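PDB 5CYL: fimbrial subunit CupB6 from Pseudomonas aeruginosa, which forms the adhesive tip of a pilus assembled by the chaperone-usher pathway, and probably mediates bacterial attachment in biofilm formation. Local coordinates for residues Val41-Asn46 and Ile194-Gly199; Ala150-Trp155 and Tyr186-Pro191. All blocks are in the same frame, centred on the assembly; numbering follows the deposited sequence.

Both contacts belong to the N-terminal of the two strand-rich parts of the chain, and their centres lie about 12 Å apart. Interaction 1 (41-46 with 194-199) is a small, wholly buried patch of apolar packing, where a turn rests on a strand of one sheet without any direct bond between them. Interaction 2 (150-155 with 186-191) is an edge pairing in the second sheet of that part, the four-stranded one, partly open, and relies on backbone hydrogen bonds plus one polar side-chain bond. The two meet in a common apolar core: Ile196 CG1 lies 3.7 Å from Leu188 CD1, and Leu154 CD1 reaches both Leu43 and Ile196. Strand 185-189 leads through a one-turn helix into the 194-199 turn.

Interaction 1 of 2, residues Val41-Asn46 and Ile194-Gly199; sequences VSLFLN and IAIGGG
The carbonyl oxygen of Ile196 lies against both methyls of Val41, with CG1 and CG2 each 3.7 Å from that O. These are van der Waals contacts rather than bonds, and apolar packing carries the rest of the contact too. Val41 CG1, set anti to the backbone N (chi1 177°), also meets the CA of Gly197 at 3.5 Å. From further along the strand, Leu43 brings CD2 to 3.5 Å from the same Gly197 CA, so two branched side chains converge on one residue that has no side chain of its own. Glycine suits this place twice over: its bare CA lets the methyls settle directly on the backbone, and its positive phi (84°) is that of the third position of a type II beta turn. The turn runs from Ala195 to Gly198 and is closed by Gly198 N donating to Ala195 O at 3.2 Å. Ile196, its second residue, sends CD1 to meet Leu43 CD1 at 4.0 Å, the two side chains crossing at about a right angle. Branching suits Val41 and Leu43 here, since both methyls of each find a partner on the turn. The turn follows the short helix 191-194, whose Ile194 O is bound by Gln125 NE2. Strand 35-50 runs between strands 6-22 and 118-129, and Leu43 and Ile196 both reach Leu154 on strand 151-160 of the four-stranded sheet.

Interaction 2 of 2, residues Ala150-Trp155 and Tyr186-Pro191; sequences ATLNLW and YSLIGP
Strands 151-155 and 186-189 pair antiparallel at a sheet edge, 185-189 being an outermost strand within the chain, and their axes run at 161° to each other. Leu152 and Leu188 form a hydrogen-bonded pair: Leu152 N donates to Leu188 O and Leu188 N to Leu152 O, each at 2.7 Å. Leu154 and Tyr186 repeat the pattern, with Tyr186 N reaching Leu154 O at 2.8 Å and Leu154 N returning a bond to Tyr186 O. Between these rungs Asn153 faces Ser187 as a non-hydrogen-bonded pair, joined instead by side chains. Ser187, with its short hydroxyl, donates from OG to Asn153 OD1 at 2.8 Å, in the carbonyl plane and on a lone pair. Asn153 can act at both ends of its amide, since its ND2 binds Asn63 and Ser65 of strand 56-65; the one residue thus ties three adjacent strands. Alternation gives the two faces different characters, as in a beta-sandwich, where one face of each sheet looks inward. The leucines fill the inner face with methyls: Leu152 CD2 lies 4.1 Å from Leu188 CD1, the side chains side by side, and Leu188 continues to Ile196. Leu154 CD1 approaches Tyr186 CD2 obliquely at 4.1 Å; Tyr186 CG stands anti to the backbone N (chi1 179°), and its ring also meets that of Phe12, the planes about 15° apart. Just ahead of strand 185-189, the disulfide Cys10-Cys182 fastens the chain to strand 6-22.

Interaction 1 of 2, residues Val41-Asn46 and Ile194-Gly199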
loop_
_atom_site.group_PDB
_atom_site.type_symbol
_atom_site.label_atom_id
_atom_site.label_comp_id
_atom_site.label_asym_id
_atom_site.label_seq_id
_atom_site.Cartn_x
_atom_site.Cartn_y
_atom_site.Cartn_z
ATOM N N VAL A 41 19.167 -4.393 -12.203
ATOM C CA VAL A 41 20.332 -4.650 -11.346
ATOM C C VAL A 41 21.517 -5.201 -12.142
ATOM O O VAL A 41 21.378 -6.160 -12.930
ATOM C CB VAL A 41 20.010 -5.632 -10.212
ATOM C CG1 VAL A 41 21.262 -5.919 -9.392
ATOM C CG2 VAL A 41 18.907 -5.072 -9.322
ATOM N N SER A 42 22.688 -4.620 -11.912
ATOM C CA SER A 42 23.906 -5.120 -12.548
ATOM C C SER A 42 24.932 -5.585 -11.524
ATOM O O SER A 42 25.307 -4.834 -10.641
ATOM C CB SER A 42 24.516 -4.057 -13.461
ATOM O OG SER A 42 25.248 -4.690 -14.497
ATOM N N LEU A 43 25.362 -6.834 -11.640
ATOM C CA LEU A 43 26.399 -7.400 -10.752
ATOM C C LEU A 43 27.733 -7.582 -11.493
ATOM O O LEU A 43 27.731 -7.932 -12.671
ATOM C CB LEU A 43 25.942 -8.746 -10.207
ATOM C CG LEU A 43 24.728 -8.734 -9.281
ATOM C CD1 LEU A 43 24.520 -10.123 -8.701
ATOM C CD2 LEU A 43 24.867 -7.653 -8.198
ATOM N N PHE A 44 28.855 -7.325 -10.832
ATOM C CA PHE A 44 30.158 -7.693 -11.394
ATOM C C PHE A 44 30.460 -9.162 -11.117
ATOM O O PHE A 44 30.396 -9.628 -9.955
ATOM C CB PHE A 44 31.249 -6.838 -10.789
ATOM C CG PHE A 44 31.262 -5.431 -11.281
ATOM C CD1 PHE A 44 31.415 -5.153 -12.631
ATOM C CD2 PHE A 44 31.194 -4.366 -10.381
ATOM C CE1 PHE A 44 31.473 -3.834 -13.072
ATOM C CE2 PHE A 44 31.239 -3.042 -10.815
ATOM C CZ PHE A 44 31.371 -2.779 -12.169
ATOM N N LEU A 45 30.793 -9.890 -12.167
ATOM C CA LEU A 45 31.275 -11.250 -11.988
ATOM C C LEU A 45 32.815 -11.322 -12.152
ATOM O O LEU A 45 33.348 -11.038 -13.203
ATOM C CB LEU A 45 30.540 -12.200 -12.915
ATOM C CG LEU A 45 30.806 -13.703 -12.754
ATOM C CD1 LEU A 45 30.887 -14.179 -11.304
ATOM C CD2 LEU A 45 29.734 -14.484 -13.517
ATOM N N ASN A 46 33.512 -11.695 -11.085
ATOM C CA ASN A 46 34.971 -11.759 -11.090
ATOM C C ASN A 46 35.499 -13.166 -10.902
ATOM O O ASN A 46 34.993 -13.963 -10.099
ATOM C CB ASN A 46 35.521 -10.798 -10.052
ATOM C CG ASN A 46 35.035 -9.388 -10.284
ATOM O OD1 ASN A 46 34.903 -8.974 -11.413
ATOM N ND2 ASN A 46 34.727 -8.660 -9.211
ATOM N N ILE A 194 15.819 -9.515 -2.110
ATOM C CA ILE A 194 15.189 -8.237 -2.457
ATOM C C ILE A 194 16.220 -7.117 -2.634
ATOM O O ILE A 194 16.069 -6.253 -3.503
ATOM C CB ILE A 194 14.137 -7.831 -1.406
ATOM C CG1 ILE A 194 12.960 -8.813 -1.441
ATOM C CG2 ILE A 194 13.642 -6.408 -1.635
ATOM C CD1 ILE A 194 12.062 -8.649 -2.655
ATOM N N ALA A 195 17.252 -7.141 -1.807
ATOM C CA ALA A 195 18.230 -6.056 -1.739
ATOM C C ALA A 195 19.429 -6.270 -2.669
ATOM O O ALA A 195 20.403 -5.533 -2.623
ATOM C CB ALA A 195 18.703 -5.861 -0.310
ATOM N N ILE A 196 19.342 -7.287 -3.502
ATOM C CA ILE A 196 20.447 -7.693 -4.354
ATOM C C ILE A 196 20.896 -6.578 -5.294
ATOM O O ILE A 196 20.076 -5.860 -5.855
ATOM C CB ILE A 196 20.068 -8.916 -5.203
ATOM C CG1 ILE A 196 21.205 -9.284 -6.152
ATOM C CG2 ILE A 196 18.789 -8.631 -5.970
ATOM C CD1 ILE A 196 20.793 -10.191 -7.289
ATOM N N GLY A 197 22.209 -6.452 -5.438
ATOM C CA GLY A 197 22.806 -5.465 -6.316
ATOM C C GLY A 197 22.960 -4.100 -5.681
ATOM O O GLY A 197 23.463 -3.157 -6.305
ATOM N N GLY A 198 22.552 -3.991 -4.428
ATOM C CA GLY A 198 22.630 -2.728 -3.703
ATOM C C GLY A 198 21.500 -1.784 -4.092
ATOM O O GLY A 198 20.554 -2.154 -4.803
ATOM N N GLY A 199 21.614 -0.547 -3.633
ATOM C CA GLY A 199 20.625 0.469 -3.924
ATOM C C GLY A 199 19.481 0.556 -2.939
ATOM O O GLY A 199 19.408 -0.270 -1.996
#

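Interaction 2 of 2, residues Ala150-Trp155 and Tyr186-Pro191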
loop_
_atom_site.group_PDB
_atom_site.type_symbol
_atom_site.label_atom_id
_atom_site.label_comp_id
_atom_site.label_asym_id
_atom_site.label_seq_id
_atom_site.Cartn_x
_atom_site.Cartn_y
_atom_site.Cartn_z
ATOM N N ALA A 150 12.182 -19.074 1.319
ATOM C CA ALA A 150 12.618 -19.092 -0.075
ATOM C C ALA A 150 13.953 -18.349 -0.255
ATOM O O ALA A 150 14.144 -17.245 0.255
ATOM C CB ALA A 150 11.563 -18.483 -0.979
ATOM N N THR A 151 14.863 -18.979 -0.991
ATOM C CA THR A 151 16.194 -18.429 -1.216
ATOM C C THR A 151 16.526 -18.316 -2.698
ATOM O O THR A 151 16.219 -19.202 -3.483
ATOM C CB THR A 151 17.302 -19.233 -0.500
ATOM O OG1 THR A 151 17.168 -20.614 -0.808
ATOM C CG2 THR A 151 17.196 -19.070 0.993
ATOM N N LEU A 152 17.133 -17.192 -3.069
ATOM C CA LEU A 152 17.563 -16.927 -4.443
ATOM C C LEU A 152 19.024 -17.367 -4.698
ATOM O O LEU A 152 19.959 -16.795 -4.115
ATOM C CB LEU A 152 17.436 -15.417 -4.752
ATOM C CG LEU A 152 17.930 -15.013 -6.163
ATOM C CD1 LEU A 152 17.037 -15.719 -7.187
ATOM C CD2 LEU A 152 17.974 -13.500 -6.394
ATOM N N ASN A 153 19.223 -18.323 -5.602
ATOM C CA ASN A 153 20.572 -18.815 -5.914
ATOM C C ASN A 153 21.053 -18.419 -7.296
ATOM O O ASN A 153 20.411 -18.718 -8.296
ATOM C CB ASN A 153 20.624 -20.318 -5.776
ATOM C CG ASN A 153 19.952 -20.802 -4.509
ATOM O OD1 ASN A 153 20.511 -20.714 -3.409
ATOM N ND2 ASN A 153 18.772 -21.337 -4.659
ATOM N N LEU A 154 22.168 -17.711 -7.328
ATOM C CA LEU A 154 22.832 -17.389 -8.582
ATOM C C LEU A 154 24.038 -18.293 -8.729
ATOM O O LEU A 154 24.868 -18.392 -7.834
ATOM C CB LEU A 154 23.258 -15.920 -8.585
ATOM C CG LEU A 154 22.134 -14.925 -8.291
ATOM C CD1 LEU A 154 22.618 -13.486 -8.388
ATOM C CD2 LEU A 154 20.963 -15.135 -9.248
ATOM N N TRP A 155 24.155 -18.942 -9.866
ATOM C CA TRP A 155 25.301 -19.820 -10.118
ATOM C C TRP A 155 26.186 -19.305 -11.242
ATOM O O TRP A 155 25.733 -19.204 -12.384
ATOM C CB TRP A 155 24.807 -21.193 -10.501
ATOM C CG TRP A 155 23.917 -21.821 -9.473
ATOM C CD1 TRP A 155 22.643 -21.470 -9.175
ATOM C CD2 TRP A 155 24.237 -22.928 -8.626
ATOM N NE1 TRP A 155 22.135 -22.293 -8.207
ATOM C CE2 TRP A 155 23.098 -23.198 -7.846
ATOM C CE3 TRP A 155 25.379 -23.721 -8.452
ATOM C CZ2 TRP A 155 23.057 -24.228 -6.904
ATOM C CZ3 TRP A 155 25.345 -24.750 -7.522
ATOM C CH2 TRP A 155 24.191 -24.994 -6.750
ATOM N N TYR A 186 25.880 -18.710 -5.272
ATOM C CA TYR A 186 25.687 -17.509 -4.468
ATOM C C TYR A 186 24.240 -17.457 -4.027
ATOM O O TYR A 186 23.352 -17.258 -4.858
ATOM C CB TYR A 186 25.960 -16.314 -5.345
ATOM C CG TYR A 186 25.796 -14.967 -4.714
ATOM C CD1 TYR A 186 25.982 -14.771 -3.353
ATOM C CD2 TYR A 186 25.555 -13.854 -5.510
ATOM C CE1 TYR A 186 25.906 -13.493 -2.801
ATOM C CE2 TYR A 186 25.460 -12.583 -4.975
ATOM C CZ TYR A 186 25.654 -12.403 -3.632
ATOM O OH TYR A 186 25.551 -11.133 -3.122
ATOM N N SER A 187 23.999 -17.657 -2.740
ATOM C CA SER A 187 22.631 -17.779 -2.236
ATOM C C SER A 187 22.205 -16.555 -1.441
ATOM O O SER A 187 22.909 -16.108 -0.556
ATOM C CB SER A 187 22.476 -19.037 -1.403
ATOM O OG SER A 187 22.929 -20.157 -2.129
ATOM N N LEU A 188 21.045 -16.022 -1.783
ATOM C CA LEU A 188 20.491 -14.854 -1.097
ATOM C C LEU A 188 19.191 -15.237 -0.401
ATOM O O LEU A 188 18.313 -15.838 -0.995
ATOM C CB LEU A 188 20.248 -13.705 -2.079
ATOM C CG LEU A 188 21.481 -13.104 -2.749
ATOM C CD1 LEU A 188 21.081 -12.334 -3.987
ATOM C CD2 LEU A 188 22.199 -12.182 -1.788
ATOM N N ILE A 189 19.093 -14.882 0.873
ATOM C CA ILE A 189 17.922 -15.214 1.675
ATOM C C ILE A 189 17.232 -13.976 2.228
ATOM O O ILE A 189 17.888 -13.045 2.688
ATOM C CB ILE A 189 18.285 -16.154 2.835
ATOM C CG1 ILE A 189 19.423 -17.085 2.436
ATOM C CG2 ILE A 189 17.077 -16.980 3.256
ATOM C CD1 ILE A 189 19.801 -18.115 3.473
ATOM N N GLY A 190 15.910 -13.985 2.184
ATOM C CA GLY A 190 15.111 -12.910 2.766
ATOM C C GLY A 190 15.363 -11.539 2.171
ATOM O O GLY A 190 15.246 -11.375 0.939
ATOM N N PRO A 191 15.694 -10.525 3.075
ATOM C CA PRO A 191 15.834 -9.206 2.428
ATOM C C PRO A 191 16.965 -9.131 1.411
ATOM O O PRO A 191 16.924 -8.293 0.529
ATOM C CB PRO A 191 16.113 -8.252 3.608
ATOM C CG PRO A 191 16.728 -9.115 4.643
ATOM C CD PRO A 191 15.928 -10.373 4.557
#